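PDB 5DLL: aminopeptidase N from Francisella tularensis subsp. tularensis, which catalyses the zinc-dependent release of N-terminal amino acids from peptides and probably helps degrade intracellular peptides left by protein breakdown. Local coordinates for residues A[69-74]-A[91-96]; A[531-536]-A[548-553]. All coordinates share one frame; numbering follows the deposited sequence.

Interaction 1 of 2, residues A[69-74]-A[91-96]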
loop_
_atom_site.group_PDB
_atom_site.type_symbol
_atom_site.label_atom_id
_atom_site.label_comp_id
_atom_site.label_asym_id
_atom_site.label_seq_id
_atom_site.Cartn_x
_atom_site.Cartn_y
_atom_site.Cartn_z
ATOM N N LEU A 69 28.024 -9.184 17.437
ATOM C CA LEU A 69 28.208 -10.633 17.581
ATOM C C LEU A 69 29.435 -10.956 18.431
ATOM O O LEU A 69 30.534 -10.471 18.154
ATOM C CB LEU A 69 28.383 -11.290 16.206
ATOM C CG LEU A 69 27.308 -11.023 15.151
ATOM C CD1 LEU A 69 27.627 -11.776 13.872
ATOM C CD2 LEU A 69 25.930 -11.402 15.672
ATOM N N LYS A 70 29.251 -11.787 19.455
ATOM C CA LYS A 70 30.376 -12.298 20.230
ATOM C C LYS A 70 30.824 -13.617 19.609
ATOM O O LYS A 70 30.112 -14.612 19.690
ATOM C CB LYS A 70 29.989 -12.494 21.697
ATOM C CG LYS A 70 31.181 -12.701 22.616
ATOM C CD LYS A 70 30.743 -13.044 24.028
ATOM C CE LYS A 70 31.921 -13.502 24.872
ATOM N NZ LYS A 70 31.474 -14.132 26.143
ATOM N N LEU A 71 31.996 -13.609 18.978
ATOM C CA LEU A 71 32.543 -14.788 18.311
ATOM C C LEU A 71 33.233 -15.727 19.299
ATOM O O LEU A 71 34.320 -15.424 19.782
ATOM C CB LEU A 71 33.548 -14.362 17.238
ATOM C CG LEU A 71 34.249 -15.484 16.468
ATOM C CD1 LEU A 71 33.234 -16.303 15.684
ATOM C CD2 LEU A 71 35.310 -14.909 15.543
ATOM N N LEU A 72 32.614 -16.873 19.571
ATOM C CA LEU A 72 33.172 -17.859 20.495
ATOM C C LEU A 72 34.046 -18.899 19.804
ATOM O O LEU A 72 34.876 -19.535 20.450
ATOM C CB LEU A 72 32.050 -18.584 21.244
ATOM C CG LEU A 72 31.032 -17.699 21.959
ATOM C CD1 LEU A 72 29.985 -18.557 22.650
ATOM C CD2 LEU A 72 31.730 -16.784 22.954
ATOM N N SER A 73 33.850 -19.095 18.503
ATOM C CA SER A 73 34.558 -20.153 17.782
ATOM C C SER A 73 34.453 -19.982 16.275
ATOM O O SER A 73 33.458 -19.463 15.768
ATOM C CB SER A 73 34.011 -21.533 18.171
ATOM O OG SER A 73 34.592 -22.551 17.374
ATOM N N ILE A 74 35.486 -20.438 15.573
ATOM C CA ILE A 74 35.529 -20.379 14.116
ATOM C C ILE A 74 36.451 -21.472 13.574
ATOM O O ILE A 74 37.606 -21.595 13.997
ATOM C CB ILE A 74 35.970 -18.986 13.610
ATOM C CG1 ILE A 74 35.996 -18.947 12.081
ATOM C CG2 ILE A 74 37.332 -18.590 14.171
ATOM C CD1 ILE A 74 36.144 -17.551 11.516
ATOM N N ASN A 91 31.948 -4.396 11.987
ATOM C CA ASN A 91 30.873 -4.712 11.047
ATOM C C ASN A 91 31.125 -5.907 10.124
ATOM O O ASN A 91 30.261 -6.246 9.313
ATOM C CB ASN A 91 30.574 -3.470 10.197
ATOM C CG ASN A 91 29.812 -2.408 10.967
ATOM O OD1 ASN A 91 28.683 -2.632 11.411
ATOM N ND2 ASN A 91 30.422 -1.242 11.123
ATOM N N GLN A 92 32.290 -6.547 10.239
ATOM C CA GLN A 92 32.677 -7.604 9.300
ATOM C C GLN A 92 33.529 -8.688 9.944
ATOM O O GLN A 92 33.982 -8.544 11.079
ATOM C CB GLN A 92 33.470 -7.010 8.134
ATOM C CG GLN A 92 32.756 -5.918 7.352
ATOM C CD GLN A 92 33.685 -5.177 6.413
ATOM O OE1 GLN A 92 34.771 -4.741 6.805
ATOM N NE2 GLN A 92 33.260 -5.021 5.167
ATOM N N LEU A 93 33.726 -9.775 9.202
ATOM C CA LEU A 93 34.727 -10.790 9.521
ATOM C C LEU A 93 35.467 -11.165 8.239
ATOM O O LEU A 93 34.875 -11.723 7.317
ATOM C CB LEU A 93 34.081 -12.021 10.150
ATOM C CG LEU A 93 35.039 -13.094 10.695
ATOM C CD1 LEU A 93 34.345 -13.938 11.754
ATOM C CD2 LEU A 93 35.615 -13.988 9.600
ATOM N N ILE A 94 36.760 -10.858 8.190
ATOM C CA ILE A 94 37.557 -10.996 6.971
ATOM C C ILE A 94 38.520 -12.182 7.061
ATOM O O ILE A 94 39.204 -12.364 8.067
ATOM C CB ILE A 94 38.337 -9.693 6.680
ATOM C CG1 ILE A 94 37.358 -8.506 6.666
ATOM C CG2 ILE A 94 39.112 -9.798 5.368
ATOM C CD1 ILE A 94 37.930 -7.209 6.135
ATOM N N ILE A 95 38.559 -12.982 5.998
ATOM C CA ILE A 95 39.461 -14.129 5.900
ATOM C C ILE A 95 40.125 -14.133 4.527
ATOM O O ILE A 95 39.437 -14.162 3.508
ATOM C CB ILE A 95 38.715 -15.468 6.066
ATOM C CG1 ILE A 95 37.782 -15.427 7.284
ATOM C CG2 ILE A 95 39.717 -16.618 6.168
ATOM C CD1 ILE A 95 36.921 -16.661 7.445
ATOM N N ASN A 96 41.455 -14.124 4.508
ATOM C CA ASN A 96 42.220 -14.155 3.265
ATOM C C ASN A 96 42.587 -15.571 2.815
ATOM O O ASN A 96 42.598 -16.512 3.616
ATOM C CB ASN A 96 43.489 -13.322 3.419
ATOM C CG ASN A 96 43.193 -11.856 3.656
ATOM O OD1 ASN A 96 42.447 -11.232 2.903
ATOM N ND2 ASN A 96 43.777 -11.299 4.706
#

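Interaction 2 of 2, residues A[531-536]-A[548-553]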
loop_
_atom_site.group_PDB
_atom_site.type_symbol
_atom_site.label_atom_id
_atom_site.label_comp_id
_atom_site.label_asym_id
_atom_site.label_seq_id
_atom_site.Cartn_x
_atom_site.Cartn_y
_atom_site.Cartn_z
ATOM N N LYS A 531 -18.471 12.540 -36.676
ATOM C CA LYS A 531 -17.468 13.189 -35.818
ATOM C C LYS A 531 -17.582 12.672 -34.381
ATOM O O LYS A 531 -18.499 13.063 -33.654
ATOM C CB LYS A 531 -17.638 14.715 -35.836
ATOM C CG LYS A 531 -16.768 15.465 -34.832
ATOM C CD LYS A 531 -16.891 16.972 -34.996
ATOM C CE LYS A 531 -15.948 17.510 -36.061
ATOM N NZ LYS A 531 -14.545 17.619 -35.568
ATOM N N PRO A 532 -16.646 11.799 -33.963
ATOM C CA PRO A 532 -16.808 11.131 -32.687
ATOM C C PRO A 532 -16.134 11.877 -31.544
ATOM O O PRO A 532 -15.342 12.795 -31.773
ATOM C CB PRO A 532 -16.092 9.804 -32.926
ATOM C CG PRO A 532 -14.974 10.159 -33.855
ATOM C CD PRO A 532 -15.363 11.423 -34.586
ATOM N N VAL A 533 -16.467 11.472 -30.323
ATOM C CA VAL A 533 -15.737 11.886 -29.128
ATOM C C VAL A 533 -14.874 10.699 -28.690
ATOM O O VAL A 533 -15.320 9.547 -28.729
ATOM C CB VAL A 533 -16.674 12.380 -27.991
ATOM C CG1 VAL A 533 -17.825 11.410 -27.740
ATOM C CG2 VAL A 533 -15.887 12.640 -26.709
ATOM N N ALA A 534 -13.635 10.983 -28.298
ATOM C CA ALA A 534 -12.655 9.934 -28.018
ATOM C C ALA A 534 -12.653 9.528 -26.545
ATOM O O ALA A 534 -12.695 10.381 -25.656
ATOM C CB ALA A 534 -11.268 10.387 -28.446
ATOM N N SER A 535 -12.624 8.219 -26.304
ATOM C CA SER A 535 -12.423 7.655 -24.971
ATOM C C SER A 535 -10.951 7.273 -24.866
ATOM O O SER A 535 -10.511 6.335 -25.527
ATOM C CB SER A 535 -13.311 6.427 -24.774
ATOM O OG SER A 535 -13.081 5.828 -23.516
ATOM N N LEU A 536 -10.197 8.002 -24.045
ATOM C CA LEU A 536 -8.733 7.907 -24.042
ATOM C C LEU A 536 -8.149 7.553 -22.675
ATOM O O LEU A 536 -8.670 7.968 -21.637
ATOM C CB LEU A 536 -8.130 9.224 -24.531
ATOM C CG LEU A 536 -8.198 9.447 -26.044
ATOM C CD1 LEU A 536 -7.896 10.898 -26.390
ATOM C CD2 LEU A 536 -7.249 8.506 -26.770
ATOM N N HIS A 548 -6.367 17.558 -22.469
ATOM C CA HIS A 548 -7.357 17.340 -23.517
ATOM C C HIS A 548 -8.517 18.294 -23.281
ATOM O O HIS A 548 -9.473 17.968 -22.574
ATOM C CB HIS A 548 -7.849 15.887 -23.511
ATOM C CG HIS A 548 -8.611 15.497 -24.742
ATOM N ND1 HIS A 548 -8.436 14.282 -25.368
ATOM C CD2 HIS A 548 -9.542 16.163 -25.468
ATOM C CE1 HIS A 548 -9.228 14.213 -26.422
ATOM N NE2 HIS A 548 -9.909 15.341 -26.506
ATOM N N LYS A 549 -8.416 19.479 -23.873
ATOM C CA LYS A 549 -9.463 20.487 -23.767
ATOM C C LYS A 549 -10.672 20.058 -24.594
ATOM O O LYS A 549 -10.550 19.804 -25.794
ATOM C CB LYS A 549 -8.940 21.846 -24.250
ATOM C CG LYS A 549 -9.946 22.991 -24.191
ATOM C CD LYS A 549 -10.470 23.231 -22.783
ATOM C CE LYS A 549 -11.339 24.478 -22.725
ATOM N NZ LYS A 549 -11.898 24.705 -21.365
ATOM N N ARG A 550 -11.832 19.967 -23.942
ATOM C CA ARG A 550 -13.081 19.642 -24.634
ATOM C C ARG A 550 -14.318 20.036 -23.826
ATOM O O ARG A 550 -14.243 20.240 -22.611
ATOM C CB ARG A 550 -13.130 18.158 -25.000
ATOM C CG ARG A 550 -12.798 17.211 -23.862
ATOM C CD ARG A 550 -12.865 15.776 -24.347
ATOM N NE ARG A 550 -12.309 14.835 -23.381
ATOM C CZ ARG A 550 -12.191 13.525 -23.586
ATOM N NH1 ARG A 550 -12.593 12.977 -24.733
ATOM N NH2 ARG A 550 -11.666 12.754 -22.639
ATOM N N SER A 551 -15.452 20.127 -24.521
ATOM C CA SER A 551 -16.699 20.663 -23.963
ATOM C C SER A 551 -17.366 19.741 -22.946
ATOM O O SER A 551 -17.043 18.557 -22.862
ATOM C CB SER A 551 -17.689 20.929 -25.093
ATOM O OG SER A 551 -17.990 19.723 -25.775
ATOM N N GLU A 552 -18.313 20.300 -22.193
ATOM C CA GLU A 552 -19.078 19.539 -21.203
ATOM C C GLU A 552 -19.949 18.468 -21.858
ATOM O O GLU A 552 -20.135 17.398 -21.280
ATOM C CB GLU A 552 -19.949 20.468 -20.340
ATOM C CG GLU A 552 -20.891 19.738 -19.379
ATOM C CD GLU A 552 -21.550 20.651 -18.351
ATOM O OE1 GLU A 552 -20.854 21.516 -17.775
ATOM O OE2 GLU A 552 -22.766 20.489 -18.101
ATOM N N LYS A 553 -20.480 18.751 -23.049
ATOM C CA LYS A 553 -21.321 17.782 -23.760
ATOM C C LYS A 553 -20.515 16.580 -24.257
ATOM O O LYS A 553 -21.026 15.460 -24.280
ATOM C CB LYS A 553 -22.057 18.434 -24.933
ATOM C CG LYS A 553 -23.262 17.627 -25.406
ATOM C CD LYS A 553 -23.736 18.045 -26.789
ATOM C CE LYS A 553 -24.875 17.155 -27.265
ATOM N NZ LYS A 553 -25.211 17.366 -28.698
#

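Interaction 1 of 2, residues A[69-74]-A[91-96]
Leu93 meets both Leu71 and Ile74, and its side chain is the hub of this wholly apolar contact. Its CD1 methyl does most of the work: it lies 4.0 Å from Leu71 CD2 and equally close to Ile74 CD1. The two encounters differ in direction. Leu71 and Leu93 cross at about a right angle, one branch of each touching, whereas Ile74 and Leu93 reach toward each other tip to tip, and the end methyl of Ile74, CD1, also comes within 4.1 Å of Leu93 CD2. Ile74 can reach this far because its CG1 arm runs straight out from the strand, with chi1 at 180° and chi2 at 168°. The two strands belong to different sheets of the M1 N-terminal domain: 70-74 to the large mixed sheet, where it pairs with strand 101-110, and 92-95 to a small antiparallel sheet, as its middle strand. The axes of these two short strand segments come within 11.0 Å, with their N-to-C directions 39° apart, a layered packing joined through side chains. Leu72 and Ser73, both facing Val107, form a classic beta bulge between the two contacting residues of the first strand. Val88 touches Leu71 and Leu93, while Ile95 CD1 approaches Ile74 CD1 at 4.2 Å.

Interaction 2 of 2, residues A[531-536]-A[548-553]
Arg550 donates a hydrogen bond from NH1 to the backbone O of Ala534, 2.8 Å away. The N-H points well at its acceptor, at 159°, and the carbonyl oxygen lies almost exactly in the guanidinium plane, taken at its edge; the donor in turn lies in the plane of the carbonyl group. NH1 of Arg550 also passes Val533 CG2 at 3.9 Å, where the two side chains cross at about a right angle. The second meeting point is Leu536 with His548: the CD1 methyl of Leu536 abuts the edge of the imidazole, in its plane, 3.6 Å from His548 CE1.

The guanidinium and the imidazole brace each other within 548-553. Arg550 NE sits 3.7 Å above one face of the His548 ring, displaced toward its rim, so one flat group covers part of the other. Arg550 reaches the strand because its chain is extended from CG to NE, although CG starts between the backbone N and the carbonyl carbon (chi1 50°). The polar end of His548 has a separate partner, NE2 being hydrogen-bonded to Glu464 OE1 on strand 459-467, which probably helps to fix the rotation of the ring that Leu536 touches.

Farther out, Leu555 and Ile558 of helix 552-561 touch Arg550, and Ile558 also reaches Val533. Ser551 is the N-cap of that helix, its OG making a weak hydrogen bond to Asp554 N. Through their backbones, Val533 and Ser535 are hydrogen-bonded to strand 495-502. Together these contacts fasten an edge strand of the Ig-like beta-sandwich domain of an M1 aminopeptidase to the connection into helix 552-561, which leads into the helical C-terminal part of the chain.

In the fold
From the N terminus, the chain first passes through interaction 1, which closes an excursion of 16 residues without helix, six of them in strands, and joins two sheets of the N-terminal domain. The chain then builds the catalytic domain, whose zinc is held by His309, His313 and Glu332, and enters the Ig-like domain. There interaction 2 closes a loop of 11 residues and ties strand 533-535 to the lead-in of helix 552-561, which leads into the helical C-terminal part of the chain. The two contacts follow in series, neither nested nor crossing. Interactions 1 and 2 lie on opposite sides of the chain's centre and do not touch; the centres of interactions 1 and 2 are 68 Å apart.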